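Local atomic coordinates of beta-N-acetylglucosaminidase (Thermotoga maritima, PDB entry 3WO8), a protein that probably hydrolyses terminal non-reducing N-acetyl-D-hexosamine residues of N-acetyl-beta-D-hexosaminides, as a glycosidase of family 3. Residues C22-F27 and T41-Y46; A257-A262 and I284-Y289; V358-P363 and F412-D417; F438-P443 and R458-I463. One frame throughout, in Å; residues are numbered along the deposited sequence.

How the interactions relate
Interactions 1 and 2 belong to the TIM barrel, and interactions 3 and 4 to the mixed sheet of the C-terminal domain. In each pair the two contacts touch through neighbouring strands: 20-24 with 283-286, and 411-415 with 435-439. Interactions 1 and 3 are buried parallel strand pairs, held by backbone hydrogen bonds and apolar packing. Interaction 4 is also buried, interaction 2 only partly. Interactions 2 and 4 lie at strand ends, where the chain turns into loops. There, side chains do more of the work: a glutamate bonds to the backbone in interaction 2, and an arginine crosses a proline in interaction 4. Interactions 1 and 4 also touch the second subunit, interaction 4 more extensively.

Interaction 1. Residues C22-F27 and T41-Y46; sequences CGFNDF and TGILIY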
loop_
_atom_site.group_PDB
_atom_site.type_symbol
_atom_site.label_atom_id
_atom_site.label_comp_id
_atom_site.label_asym_id
_atom_site.label_seq_id
_atom_site.Cartn_x
_atom_site.Cartn_y
_atom_site.Cartn_z
ATOM N N CYS B 22 -11.598 6.480 -20.280
ATOM C CA CYS B 22 -10.897 5.363 -20.919
ATOM C C CYS B 22 -10.094 4.589 -19.908
ATOM O O CYS B 22 -9.456 5.173 -19.048
ATOM C CB CYS B 22 -9.966 5.873 -22.026
ATOM S SG CYS B 22 -10.846 6.687 -23.391
ATOM N N GLY B 23 -10.167 3.266 -20.015
ATOM C CA GLY B 23 -9.434 2.342 -19.150
ATOM C C GLY B 23 -8.083 2.030 -19.750
ATOM O O GLY B 23 -7.984 1.779 -20.944
ATOM N N PHE B 24 -7.052 2.048 -18.909
ATOM C CA PHE B 24 -5.683 1.688 -19.296
ATOM C C PHE B 24 -5.090 0.601 -18.414
ATOM O O PHE B 24 -5.008 0.731 -17.189
ATOM C CB PHE B 24 -4.754 2.900 -19.262
ATOM C CG PHE B 24 -5.263 4.062 -20.036
ATOM C CD1 PHE B 24 -6.334 4.779 -19.579
ATOM C CD2 PHE B 24 -4.655 4.437 -21.226
ATOM C CE1 PHE B 24 -6.806 5.857 -20.298
ATOM C CE2 PHE B 24 -5.127 5.510 -21.961
ATOM C CZ PHE B 24 -6.211 6.217 -21.496
ATOM N N ASN B 25 -4.670 -0.467 -19.068
ATOM C CA ASN B 25 -4.034 -1.575 -18.408
ATOM C C ASN B 25 -2.550 -1.558 -18.652
ATOM O O ASN B 25 -1.858 -2.478 -18.234
ATOM C CB ASN B 25 -4.623 -2.908 -18.883
ATOM C CG ASN B 25 -4.344 -4.039 -17.904
ATOM O OD1 ASN B 25 -3.818 -5.112 -18.248
ATOM N ND2 ASN B 25 -4.697 -3.799 -16.672
ATOM N N ASP B 26 -2.057 -0.515 -19.318
ATOM C CA ASP B 26 -0.621 -0.381 -19.546
ATOM C C ASP B 26 -0.275 1.098 -19.757
ATOM O O ASP B 26 -1.148 1.978 -19.839
ATOM C CB ASP B 26 -0.106 -1.297 -20.705
ATOM C CG ASP B 26 1.454 -1.547 -20.663
ATOM O OD1 ASP B 26 2.067 -1.705 -19.581
ATOM O OD2 ASP B 26 2.094 -1.584 -21.726
ATOM N N PHE B 27 1.023 1.377 -19.788
ATOM C CA PHE B 27 1.511 2.712 -20.068
ATOM C C PHE B 27 2.758 2.661 -20.992
ATOM O O PHE B 27 3.787 2.005 -20.706
ATOM C CB PHE B 27 1.761 3.467 -18.762
ATOM C CG PHE B 27 2.221 4.890 -18.968
ATOM C CD1 PHE B 27 1.330 5.873 -19.344
ATOM C CD2 PHE B 27 3.528 5.236 -18.802
ATOM C CE1 PHE B 27 1.755 7.174 -19.557
ATOM C CE2 PHE B 27 3.949 6.534 -19.002
ATOM C CZ PHE B 27 3.066 7.500 -19.392
ATOM N N THR B 41 -10.871 12.913 -20.773
ATOM C CA THR B 41 -10.835 13.555 -19.466
ATOM C C THR B 41 -10.608 12.460 -18.416
ATOM O O THR B 41 -9.761 12.601 -17.531
ATOM C CB THR B 41 -12.099 14.448 -19.220
ATOM O OG1 THR B 41 -11.772 15.815 -19.502
ATOM C CG2 THR B 41 -12.606 14.389 -17.778
ATOM N N GLY B 42 -11.359 11.368 -18.559
ATOM C CA GLY B 42 -11.364 10.262 -17.608
ATOM C C GLY B 42 -10.297 9.203 -17.875
ATOM O O GLY B 42 -10.289 8.581 -18.929
ATOM N N ILE B 43 -9.397 9.011 -16.914
ATOM C CA ILE B 43 -8.335 8.017 -17.021
ATOM C C ILE B 43 -8.693 7.011 -15.970
ATOM O O ILE B 43 -8.613 7.342 -14.812
ATOM C CB ILE B 43 -6.940 8.595 -16.658
ATOM C CG1 ILE B 43 -6.561 9.777 -17.545
ATOM C CG2 ILE B 43 -5.861 7.513 -16.727
ATOM C CD1 ILE B 43 -6.457 9.442 -19.013
ATOM N N LEU B 44 -9.130 5.819 -16.360
ATOM C CA LEU B 44 -9.377 4.726 -15.409
ATOM C C LEU B 44 -8.168 3.791 -15.412
ATOM O O LEU B 44 -7.842 3.259 -16.454
ATOM C CB LEU B 44 -10.624 3.948 -15.804
ATOM C CG LEU B 44 -10.776 2.582 -15.173
ATOM C CD1 LEU B 44 -10.761 2.731 -13.661
ATOM C CD2 LEU B 44 -12.053 1.877 -15.592
ATOM N N ILE B 45 -7.501 3.595 -14.274
ATOM C CA ILE B 45 -6.241 2.812 -14.249
ATOM C C ILE B 45 -6.437 1.422 -13.696
ATOM O O ILE B 45 -6.998 1.257 -12.610
ATOM C CB ILE B 45 -5.220 3.499 -13.373
ATOM C CG1 ILE B 45 -5.205 4.978 -13.742
ATOM C CG2 ILE B 45 -3.870 2.881 -13.566
ATOM C CD1 ILE B 45 -3.960 5.729 -13.286
ATOM N N TYR B 46 -5.971 0.418 -14.443
ATOM C CA TYR B 46 -6.165 -0.966 -14.072
ATOM C C TYR B 46 -4.907 -1.643 -13.511
ATOM O O TYR B 46 -3.764 -1.097 -13.623
ATOM C CB TYR B 46 -6.546 -1.734 -15.296
ATOM C CG TYR B 46 -7.863 -1.427 -15.976
ATOM C CD1 TYR B 46 -9.076 -1.496 -15.293
ATOM C CD2 TYR B 46 -7.890 -1.176 -17.328
ATOM C CE1 TYR B 46 -10.270 -1.266 -15.940
ATOM C CE2 TYR B 46 -9.066 -0.970 -17.981
ATOM C CZ TYR B 46 -10.250 -1.010 -17.279
ATOM O OH TYR B 46 -11.404 -0.775 -17.957
#
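Leu44 O is approached twice by the facing strand. Phe24 N donates to it at 2.8 Å, nearly along the C=O axis. Gly23 CA adds a C-H...O contact of 3.3 Å. The edge of the Phe24 ring also lies near this oxygen. Cys22 uses both backbone polar atoms: its N donates to Gly42 O, and its O accepts from Leu44 N. Tyr46 N bonds to Phe24 O at 2.9 Å. These bonds pair strands 20-24 and 42-45 in parallel, with a local crossing angle of -33°.

Cys22, Ile43, Phe24 and Ile45 share one face of the sheet. Phe24 CG is anti to its carbonyl carbon (chi1 -52°), which brings Phe24 CE1 within 3.8 Å of Ile43 CD1. On the face of Leu44, the Tyr46 ring lies beside Gly23, with Tyr46 CE2 3.5 Å from Gly23 CA. Tyr46 OH bonds to Gly287 O. Asn25 crosses Tyr46 at about a right angle, its ND2 3.1 Å from Tyr46 CB and its OD1 weakly bonded to Gln370 of the second subunit.

With helix 29-37 these strands form a beta-alpha-beta unit of the TIM barrel. Four backbone bonds pair the strands, and side chains on the face of Phe24 and Ile43 add apolar packing.

Interaction 2. Residues A257-A262 and I284-Y289; sequences AMEMSA and ILLGDY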
loop_
_atom_site.group_PDB
_atom_site.type_symbol
_atom_site.label_atom_id
_atom_site.label_comp_id
_atom_site.label_asym_id
_atom_site.label_seq_id
_atom_site.Cartn_x
_atom_site.Cartn_y
_atom_site.Cartn_z
ATOM N N ALA B 257 -19.047 0.420 -18.908
ATOM C CA ALA B 257 -18.141 0.314 -20.065
ATOM C C ALA B 257 -18.892 -0.154 -21.305
ATOM O O ALA B 257 -19.581 -1.174 -21.266
ATOM C CB ALA B 257 -17.008 -0.642 -19.758
ATOM N N MET B 258 -18.744 0.567 -22.410
ATOM C CA MET B 258 -19.613 0.314 -23.567
ATOM C C MET B 258 -19.242 -0.955 -24.325
ATOM O O MET B 258 -20.091 -1.557 -24.930
ATOM C CB MET B 258 -19.701 1.515 -24.508
ATOM C CG MET B 258 -20.127 2.823 -23.838
ATOM S SD MET B 258 -21.881 3.151 -23.460
ATOM C CE MET B 258 -22.214 1.655 -22.591
ATOM N N GLU B 259 -18.003 -1.421 -24.228
ATOM C CA GLU B 259 -17.673 -2.736 -24.790
ATOM C C GLU B 259 -18.384 -3.934 -24.120
ATOM O O GLU B 259 -18.433 -5.008 -24.709
ATOM C CB GLU B 259 -16.184 -2.983 -24.760
ATOM C CG GLU B 259 -15.372 -1.831 -25.307
ATOM C CD GLU B 259 -14.926 -0.882 -24.216
ATOM O OE1 GLU B 259 -15.606 -0.868 -23.132
ATOM O OE2 GLU B 259 -13.908 -0.172 -24.465
ATOM N N MET B 260 -18.915 -3.787 -22.910
ATOM C CA MET B 260 -19.580 -4.912 -22.284
ATOM C C MET B 260 -20.658 -5.416 -23.228
ATOM O O MET B 260 -21.375 -4.609 -23.834
ATOM C CB MET B 260 -20.191 -4.520 -20.930
ATOM C CG MET B 260 -19.205 -4.584 -19.776
ATOM S SD MET B 260 -19.776 -3.676 -18.352
ATOM C CE MET B 260 -20.698 -4.910 -17.448
ATOM N N SER B 261 -20.766 -6.734 -23.350
ATOM C CA SER B 261 -21.640 -7.356 -24.365
ATOM C C SER B 261 -23.135 -6.910 -24.325
ATOM O O SER B 261 -23.740 -6.599 -25.368
ATOM C CB SER B 261 -21.538 -8.870 -24.278
ATOM O OG SER B 261 -22.469 -9.360 -23.359
ATOM N N ALA B 262 -23.708 -6.841 -23.128
ATOM C CA ALA B 262 -25.063 -6.311 -22.956
ATOM C C ALA B 262 -25.377 -5.077 -23.832
ATOM O O ALA B 262 -26.520 -4.870 -24.234
ATOM C CB ALA B 262 -25.307 -5.991 -21.501
ATOM N N ILE B 284 -18.831 8.839 -21.662
ATOM C CA ILE B 284 -18.832 7.493 -22.230
ATOM C C ILE B 284 -17.574 6.796 -21.726
ATOM O O ILE B 284 -16.452 7.304 -21.878
ATOM C CB ILE B 284 -18.770 7.527 -23.775
ATOM C CG1 ILE B 284 -20.019 8.195 -24.369
ATOM C CG2 ILE B 284 -18.670 6.132 -24.328
ATOM C CD1 ILE B 284 -19.730 8.832 -25.709
ATOM N N LEU B 285 -17.782 5.641 -21.133
ATOM C CA LEU B 285 -16.703 4.877 -20.585
ATOM C C LEU B 285 -16.332 3.786 -21.579
ATOM O O LEU B 285 -17.129 2.872 -21.892
ATOM C CB LEU B 285 -17.112 4.242 -19.247
ATOM C CG LEU B 285 -16.078 3.302 -18.643
ATOM C CD1 LEU B 285 -14.734 4.004 -18.501
ATOM C CD2 LEU B 285 -16.568 2.691 -17.334
ATOM N N LEU B 286 -15.098 3.894 -22.054
ATOM C CA LEU B 286 -14.452 2.852 -22.797
ATOM C C LEU B 286 -13.480 2.067 -21.858
ATOM O O LEU B 286 -12.348 2.496 -21.568
ATOM C CB LEU B 286 -13.749 3.463 -24.010
ATOM C CG LEU B 286 -14.607 4.347 -24.939
ATOM C CD1 LEU B 286 -13.812 4.819 -26.168
ATOM C CD2 LEU B 286 -15.901 3.659 -25.369
ATOM N N GLY B 287 -13.949 0.914 -21.384
ATOM C CA GLY B 287 -13.093 -0.056 -20.725
ATOM C C GLY B 287 -11.703 -0.170 -21.340
ATOM O O GLY B 287 -10.713 -0.335 -20.617
ATOM N N ASP B 288 -11.636 -0.079 -22.675
ATOM C CA ASP B 288 -10.406 -0.268 -23.452
ATOM C C ASP B 288 -10.108 0.965 -24.264
ATOM O O ASP B 288 -10.640 1.146 -25.348
ATOM C CB ASP B 288 -10.595 -1.454 -24.395
ATOM C CG ASP B 288 -9.313 -1.854 -25.158
ATOM O OD1 ASP B 288 -8.302 -1.088 -25.173
ATOM O OD2 ASP B 288 -9.348 -2.976 -25.743
ATOM N N TYR B 289 -9.207 1.788 -23.769
ATOM C CA TYR B 289 -8.857 3.028 -24.424
ATOM C C TYR B 289 -8.602 2.930 -25.898
ATOM O O TYR B 289 -8.572 3.955 -26.582
ATOM C CB TYR B 289 -7.590 3.589 -23.808
ATOM C CG TYR B 289 -6.320 2.923 -24.296
ATOM C CD1 TYR B 289 -5.954 1.643 -23.848
ATOM C CD2 TYR B 289 -5.466 3.579 -25.197
ATOM C CE1 TYR B 289 -4.776 1.046 -24.269
ATOM C CE2 TYR B 289 -4.288 2.985 -25.630
ATOM C CZ TYR B 289 -3.943 1.719 -25.167
ATOM O OH TYR B 289 -2.776 1.126 -25.601
#
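Glu259 points its carboxylate at the backbone of Gly287 and Asp288. Its CG is anti to the carbonyl carbon, and the chain then bends sharply at chi2 (94°). This brings both oxygens to the 284-289 segment. Asp288 N donates to Glu259 OE2 at 2.9 Å, coming from above the carboxylate plane, 42° out of it. Glu259 OE1 lies 3.0 Å from Gly287 N. Asn291 ND2 also bonds to Glu259 OE2. The acid is thus engaged by the loop that follows the strand. Asp288 directs its own carboxylate to Arg290 in a salt bridge, and the nearest oxygens of the two acids, Glu259 OE2 and Asp288 OD2, stay 5.5 Å apart.

Met258 crosses Ile284 at about a right angle. Its CG meets Ile284 CG2 at 3.6 Å. Met258 N donates to Leu285 O at 2.9 Å, and Ala257 CA makes a C-H...O contact with the same oxygen. Ala257 CB lies 4.1 Å from Leu285 CD2.

Residues 257-260 form a type I beta turn, and Met260 is the N-cap of helix 261-264. In family 3 the nucleophilic aspartate lies at the end of the seventh barrel strand, so this turn is probably close to the active site. The contact joins the C-terminal ends of neighbouring strands 253-257 and 283-286. Helix 292-304 packs on Met258 and Leu286 through Tyr295, and strand 20-24 borders strand 283-286 next to it in the barrel.

Interaction 3. Residues V358-P363 and F412-D417; sequences VTLLVP and FDFVAD
Phe412 buries the most surface here, followed by Phe414 and Leu361. The Phe412 ring receives Val358 CG1 over the centre of one face, in a CH-pi contact 4.0 Å from the centroid. The ring plane nearly contains the CA-CB bond (chi2 -4°), which turns that face to the valine. Leu360 lies alongside Phe412 and points the same way, with Leu360 CD2 3.9 Å from Phe412 CB.

Phe414 meets Leu361 O twice. Phe414 N donates to it at 3.0 Å, and the ring edge comes up to it, with CD1 at 3.3 Å from Leu361 O. Leu361 also donates its N to Phe412 O at 2.8 Å, nearly straight (N-H...O angle 175°). Its CB passes Asp413 OD1 at 4.0 Å. Phe412 N completes the pairing by donating to Thr359 O.

Pro363 crosses Phe414 at about a right angle. Its CG is 3.3 Å from Phe414 O, and Phe414 O is hydrogen-bonded to Tyr397 OH. Phe414 also stacks on Phe438 of the next strand.

The strands are parallel neighbours inside the C-terminal sheet. A proline has no N-H to donate, so this run of backbone bonds stops at Pro363, and apolar contacts carry the end of the pairing.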
loop_
_atom_site.group_PDB
_atom_site.type_symbol
_atom_site.label_atom_id
_atom_site.label_comp_id
_atom_site.label_asym_id
_atom_site.label_seq_id
_atom_site.Cartn_x
_atom_site.Cartn_y
_atom_site.Cartn_z
ATOM N N VAL B 358 19.543 -6.195 -26.198
ATOM C CA VAL B 358 20.504 -5.886 -25.167
ATOM C C VAL B 358 20.802 -7.138 -24.427
ATOM O O VAL B 358 19.934 -7.953 -24.236
ATOM C CB VAL B 358 19.969 -4.930 -24.125
ATOM C CG1 VAL B 358 20.312 -3.542 -24.526
ATOM C CG2 VAL B 358 18.467 -5.098 -23.948
ATOM N N THR B 359 22.018 -7.264 -23.960
ATOM C CA THR B 359 22.247 -8.265 -22.965
ATOM C C THR B 359 22.449 -7.545 -21.626
ATOM O O THR B 359 23.085 -6.514 -21.557
ATOM C CB THR B 359 23.339 -9.301 -23.374
ATOM O OG1 THR B 359 24.522 -9.148 -22.616
ATOM C CG2 THR B 359 23.639 -9.246 -24.853
ATOM N N LEU B 360 21.838 -8.081 -20.580
ATOM C CA LEU B 360 21.802 -7.440 -19.279
ATOM C C LEU B 360 22.659 -8.210 -18.319
ATOM O O LEU B 360 22.480 -9.421 -18.169
ATOM C CB LEU B 360 20.383 -7.450 -18.746
ATOM C CG LEU B 360 19.311 -6.936 -19.694
ATOM C CD1 LEU B 360 17.948 -6.953 -19.005
ATOM C CD2 LEU B 360 19.655 -5.536 -20.074
ATOM N N LEU B 361 23.598 -7.532 -17.682
ATOM C CA LEU B 361 24.337 -8.181 -16.621
ATOM C C LEU B 361 23.744 -7.668 -15.351
ATOM O O LEU B 361 23.778 -6.482 -15.104
ATOM C CB LEU B 361 25.801 -7.838 -16.702
ATOM C CG LEU B 361 26.367 -8.502 -17.942
ATOM C CD1 LEU B 361 27.525 -7.701 -18.479
ATOM C CD2 LEU B 361 26.772 -9.914 -17.614
ATOM N N VAL B 362 23.143 -8.557 -14.577
ATOM C CA VAL B 362 22.360 -8.147 -13.448
ATOM C C VAL B 362 22.875 -8.896 -12.250
ATOM O O VAL B 362 22.916 -10.110 -12.271
ATOM C CB VAL B 362 20.890 -8.494 -13.663
ATOM C CG1 VAL B 362 20.092 -8.303 -12.371
ATOM C CG2 VAL B 362 20.321 -7.667 -14.792
ATOM N N PRO B 363 23.241 -8.186 -11.187
ATOM C CA PRO B 363 23.755 -8.883 -10.012
ATOM C C PRO B 363 22.733 -9.779 -9.337
ATOM O O PRO B 363 21.553 -9.478 -9.315
ATOM C CB PRO B 363 24.154 -7.755 -9.060
ATOM C CG PRO B 363 23.910 -6.480 -9.769
ATOM C CD PRO B 363 23.050 -6.755 -10.957
ATOM N N PHE B 412 24.335 -3.959 -20.830
ATOM C CA PHE B 412 23.989 -3.062 -19.737
ATOM C C PHE B 412 24.511 -3.749 -18.536
ATOM O O PHE B 412 24.069 -4.861 -18.238
ATOM C CB PHE B 412 22.495 -2.889 -19.616
ATOM C CG PHE B 412 21.895 -1.964 -20.638
ATOM C CD1 PHE B 412 22.686 -1.276 -21.556
ATOM C CD2 PHE B 412 20.548 -1.727 -20.624
ATOM C CE1 PHE B 412 22.099 -0.398 -22.463
ATOM C CE2 PHE B 412 19.942 -0.859 -21.525
ATOM C CZ PHE B 412 20.706 -0.190 -22.447
ATOM N N ASP B 413 25.471 -3.130 -17.862
ATOM C CA ASP B 413 26.128 -3.774 -16.728
ATOM C C ASP B 413 25.735 -3.077 -15.477
ATOM O O ASP B 413 26.216 -1.999 -15.187
ATOM C CB ASP B 413 27.643 -3.719 -16.841
ATOM C CG ASP B 413 28.322 -4.332 -15.645
ATOM O OD1 ASP B 413 27.590 -4.827 -14.761
ATOM O OD2 ASP B 413 29.577 -4.341 -15.591
ATOM N N PHE B 414 24.851 -3.698 -14.720
ATOM C CA PHE B 414 24.284 -3.048 -13.567
ATOM C C PHE B 414 25.172 -3.429 -12.401
ATOM O O PHE B 414 25.334 -4.606 -12.108
ATOM C CB PHE B 414 22.876 -3.532 -13.340
ATOM C CG PHE B 414 21.914 -3.158 -14.423
ATOM C CD1 PHE B 414 21.731 -3.972 -15.495
ATOM C CD2 PHE B 414 21.103 -2.036 -14.295
ATOM C CE1 PHE B 414 20.810 -3.628 -16.478
ATOM C CE2 PHE B 414 20.187 -1.679 -15.265
ATOM C CZ PHE B 414 20.036 -2.491 -16.358
ATOM N N VAL B 415 25.730 -2.406 -11.757
ATOM C CA VAL B 415 26.743 -2.538 -10.740
ATOM C C VAL B 415 26.198 -2.125 -9.390
ATOM O O VAL B 415 25.767 -0.996 -9.202
ATOM C CB VAL B 415 27.920 -1.610 -11.044
ATOM C CG1 VAL B 415 28.988 -1.788 -9.994
ATOM C CG2 VAL B 415 28.483 -1.904 -12.416
ATOM N N ALA B 416 26.209 -3.058 -8.454
ATOM C CA ALA B 416 25.847 -2.773 -7.084
ATOM C C ALA B 416 27.054 -2.161 -6.407
ATOM O O ALA B 416 27.000 -1.066 -5.854
ATOM C CB ALA B 416 25.437 -4.066 -6.375
ATOM N N ASP B 417 28.150 -2.891 -6.451
ATOM C CA ASP B 417 29.397 -2.415 -5.934
ATOM C C ASP B 417 30.551 -3.212 -6.526
ATOM O O ASP B 417 30.357 -4.144 -7.309
ATOM C CB ASP B 417 29.393 -2.458 -4.397
ATOM C CG ASP B 417 29.425 -3.862 -3.833
ATOM O OD1 ASP B 417 28.464 -4.610 -4.065
ATOM O OD2 ASP B 417 30.392 -4.194 -3.123
#

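Interaction 4. Residues F438-P443 and R458-I463; sequences FVLRNP and RSTKPI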
loop_
_atom_site.group_PDB
_atom_site.type_symbol
_atom_site.label_atom_id
_atom_site.label_comp_id
_atom_site.label_asym_id
_atom_site.label_seq_id
_atom_site.Cartn_x
_atom_site.Cartn_y
_atom_site.Cartn_z
ATOM N N PHE B 438 25.644 0.747 -15.231
ATOM C CA PHE B 438 24.678 1.442 -14.381
ATOM C C PHE B 438 25.245 1.407 -12.965
ATOM O O PHE B 438 25.305 0.337 -12.335
ATOM C CB PHE B 438 23.318 0.787 -14.426
ATOM C CG PHE B 438 22.515 1.100 -15.639
ATOM C CD1 PHE B 438 22.854 0.579 -16.836
ATOM C CD2 PHE B 438 21.383 1.868 -15.558
ATOM C CE1 PHE B 438 22.104 0.839 -17.973
ATOM C CE2 PHE B 438 20.607 2.136 -16.680
ATOM C CZ PHE B 438 20.967 1.611 -17.896
ATOM N N VAL B 439 25.698 2.565 -12.495
ATOM C CA VAL B 439 26.162 2.697 -11.112
ATOM C C VAL B 439 24.902 2.949 -10.289
ATOM O O VAL B 439 24.280 4.036 -10.301
ATOM C CB VAL B 439 27.235 3.799 -10.945
ATOM C CG1 VAL B 439 27.564 4.024 -9.474
ATOM C CG2 VAL B 439 28.495 3.413 -11.708
ATOM N N LEU B 440 24.510 1.887 -9.611
ATOM C CA LEU B 440 23.198 1.806 -8.972
ATOM C C LEU B 440 23.168 2.365 -7.570
ATOM O O LEU B 440 22.136 2.884 -7.141
ATOM C CB LEU B 440 22.720 0.355 -8.974
ATOM C CG LEU B 440 21.606 -0.024 -9.974
ATOM C CD1 LEU B 440 21.397 0.920 -11.159
ATOM C CD2 LEU B 440 21.838 -1.442 -10.459
ATOM N N ARG B 441 24.318 2.313 -6.895
ATOM C CA ARG B 441 24.402 2.637 -5.480
ATOM C C ARG B 441 25.356 3.795 -5.172
ATOM O O ARG B 441 24.968 4.960 -5.108
ATOM C CB ARG B 441 24.730 1.370 -4.684
ATOM C CG ARG B 441 23.600 0.350 -4.742
ATOM C CD ARG B 441 23.940 -0.891 -3.971
ATOM N NE ARG B 441 23.953 -0.647 -2.530
ATOM C CZ ARG B 441 23.510 -1.509 -1.613
ATOM N NH1 ARG B 441 22.988 -2.684 -1.993
ATOM N NH2 ARG B 441 23.570 -1.186 -0.311
ATOM N N ASN B 442 26.604 3.478 -4.965
ATOM C CA ASN B 442 27.548 4.480 -4.533
ATOM C C ASN B 442 28.154 5.200 -5.708
ATOM O O ASN B 442 28.889 4.604 -6.472
ATOM C CB ASN B 442 28.648 3.788 -3.765
ATOM C CG ASN B 442 29.499 4.756 -2.951
ATOM O OD1 ASN B 442 29.543 5.964 -3.201
ATOM N ND2 ASN B 442 30.172 4.211 -1.959
ATOM N N PRO B 443 27.885 6.494 -5.847
ATOM C CA PRO B 443 28.397 7.191 -7.031
ATOM C C PRO B 443 29.930 7.401 -7.065
ATOM O O PRO B 443 30.479 7.818 -8.085
ATOM C CB PRO B 443 27.627 8.542 -7.016
ATOM C CG PRO B 443 26.739 8.499 -5.807
ATOM C CD PRO B 443 27.239 7.419 -4.909
ATOM N N ARG B 458 20.630 7.027 -8.316
ATOM C CA ARG B 458 21.094 6.876 -6.912
ATOM C C ARG B 458 20.180 5.959 -6.130
ATOM O O ARG B 458 19.808 6.248 -5.015
ATOM C CB ARG B 458 21.302 8.244 -6.272
ATOM C CG ARG B 458 22.641 8.855 -6.632
ATOM C CD ARG B 458 22.580 10.376 -6.606
ATOM N NE ARG B 458 23.930 10.898 -6.778
ATOM C CZ ARG B 458 24.415 11.470 -7.879
ATOM N NH1 ARG B 458 23.663 11.676 -8.956
ATOM N NH2 ARG B 458 25.681 11.843 -7.887
ATOM N N SER B 459 19.877 4.839 -6.768
ATOM C CA SER B 459 18.765 3.994 -6.446
ATOM C C SER B 459 18.900 2.698 -7.234
ATOM O O SER B 459 19.361 2.692 -8.367
ATOM C CB SER B 459 17.426 4.640 -6.822
ATOM O OG SER B 459 16.504 4.559 -5.771
ATOM N N THR B 460 18.514 1.604 -6.582
ATOM C CA THR B 460 18.221 0.359 -7.231
ATOM C C THR B 460 16.754 0.269 -7.618
ATOM O O THR B 460 16.368 -0.674 -8.284
ATOM C CB THR B 460 18.490 -0.789 -6.277
ATOM O OG1 THR B 460 17.705 -0.606 -5.101
ATOM C CG2 THR B 460 19.993 -0.825 -5.908
ATOM N N LYS B 461 15.951 1.263 -7.241
ATOM C CA LYS B 461 14.530 1.194 -7.470
ATOM C C LYS B 461 14.124 1.144 -8.947
ATOM O O LYS B 461 14.741 1.745 -9.817
ATOM C CB LYS B 461 13.743 2.305 -6.725
ATOM C CG LYS B 461 13.980 2.448 -5.210
ATOM C CD LYS B 461 13.944 1.179 -4.375
ATOM C CE LYS B 461 12.628 1.005 -3.643
ATOM N NZ LYS B 461 12.745 -0.276 -2.904
ATOM N N PRO B 462 13.089 0.365 -9.230
ATOM C CA PRO B 462 12.673 0.290 -10.581
ATOM C C PRO B 462 12.537 1.638 -11.243
ATOM O O PRO B 462 13.052 1.823 -12.347
ATOM C CB PRO B 462 11.333 -0.418 -10.466
ATOM C CG PRO B 462 11.657 -1.460 -9.447
ATOM C CD PRO B 462 12.524 -0.738 -8.434
ATOM N N ILE B 463 11.874 2.574 -10.576
ATOM C CA ILE B 463 11.539 3.857 -11.202
ATOM C C ILE B 463 12.790 4.572 -11.718
ATOM O O ILE B 463 12.807 5.165 -12.792
ATOM C CB ILE B 463 10.710 4.759 -10.271
ATOM C CG1 ILE B 463 10.191 6.001 -11.005
ATOM C CG2 ILE B 463 11.550 5.200 -9.104
ATOM C CD1 ILE B 463 9.679 5.760 -12.409
#
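Arg458 reaches Pro443 with its chain extended from CG to NE (chi3 172°). CG stands anti to the carbonyl carbon, and the chain crosses the proline ring at about a right angle. Pro443 CG lies 3.8 Å from Arg458 NE, and Pro443 CB lies 3.9 Å from Arg458 NH2. The guanidinium is bonded elsewhere, through NH1 to Ala343 O.

Thr460 is set by chi1 at 57°. That places CG2 anti to the carbonyl carbon, facing Arg441, and OG1 between the backbone N and the carbonyl carbon. Thr460 CG2 meets Arg441 CG at 4.0 Å, so only the aliphatic part of the arginine takes part here. Thr460 OG1 turns to Asp377 OD2 and bonds to it. Leu440 lies on the Thr460 side of the contact. Its CB is 4.3 Å from Thr460 CG2, and its CG and CD1 approach Ser459 O at 3.9 Å. Leu440 O is 3.0 Å from Ser459 N.

Three polar ends reach the second subunit. Arg441 NE forms a salt bridge with Asp139 of the second subunit. Ser459 OG and Lys461 NZ bond to Pro90 O and Gly78 O of the second subunit.

Within the chain, the contact joins the loop after strand 435-439 to the residues between strand 453-456 and helix 462-471. Lys461 is the N-cap of that helix, and Leu440 packs on it through Ile465. Helix 374-385 lies alongside, supplying Asp377 to Thr460 and Thr374 to Arg441, while Pro443 rests on Val456 of strand 453-456.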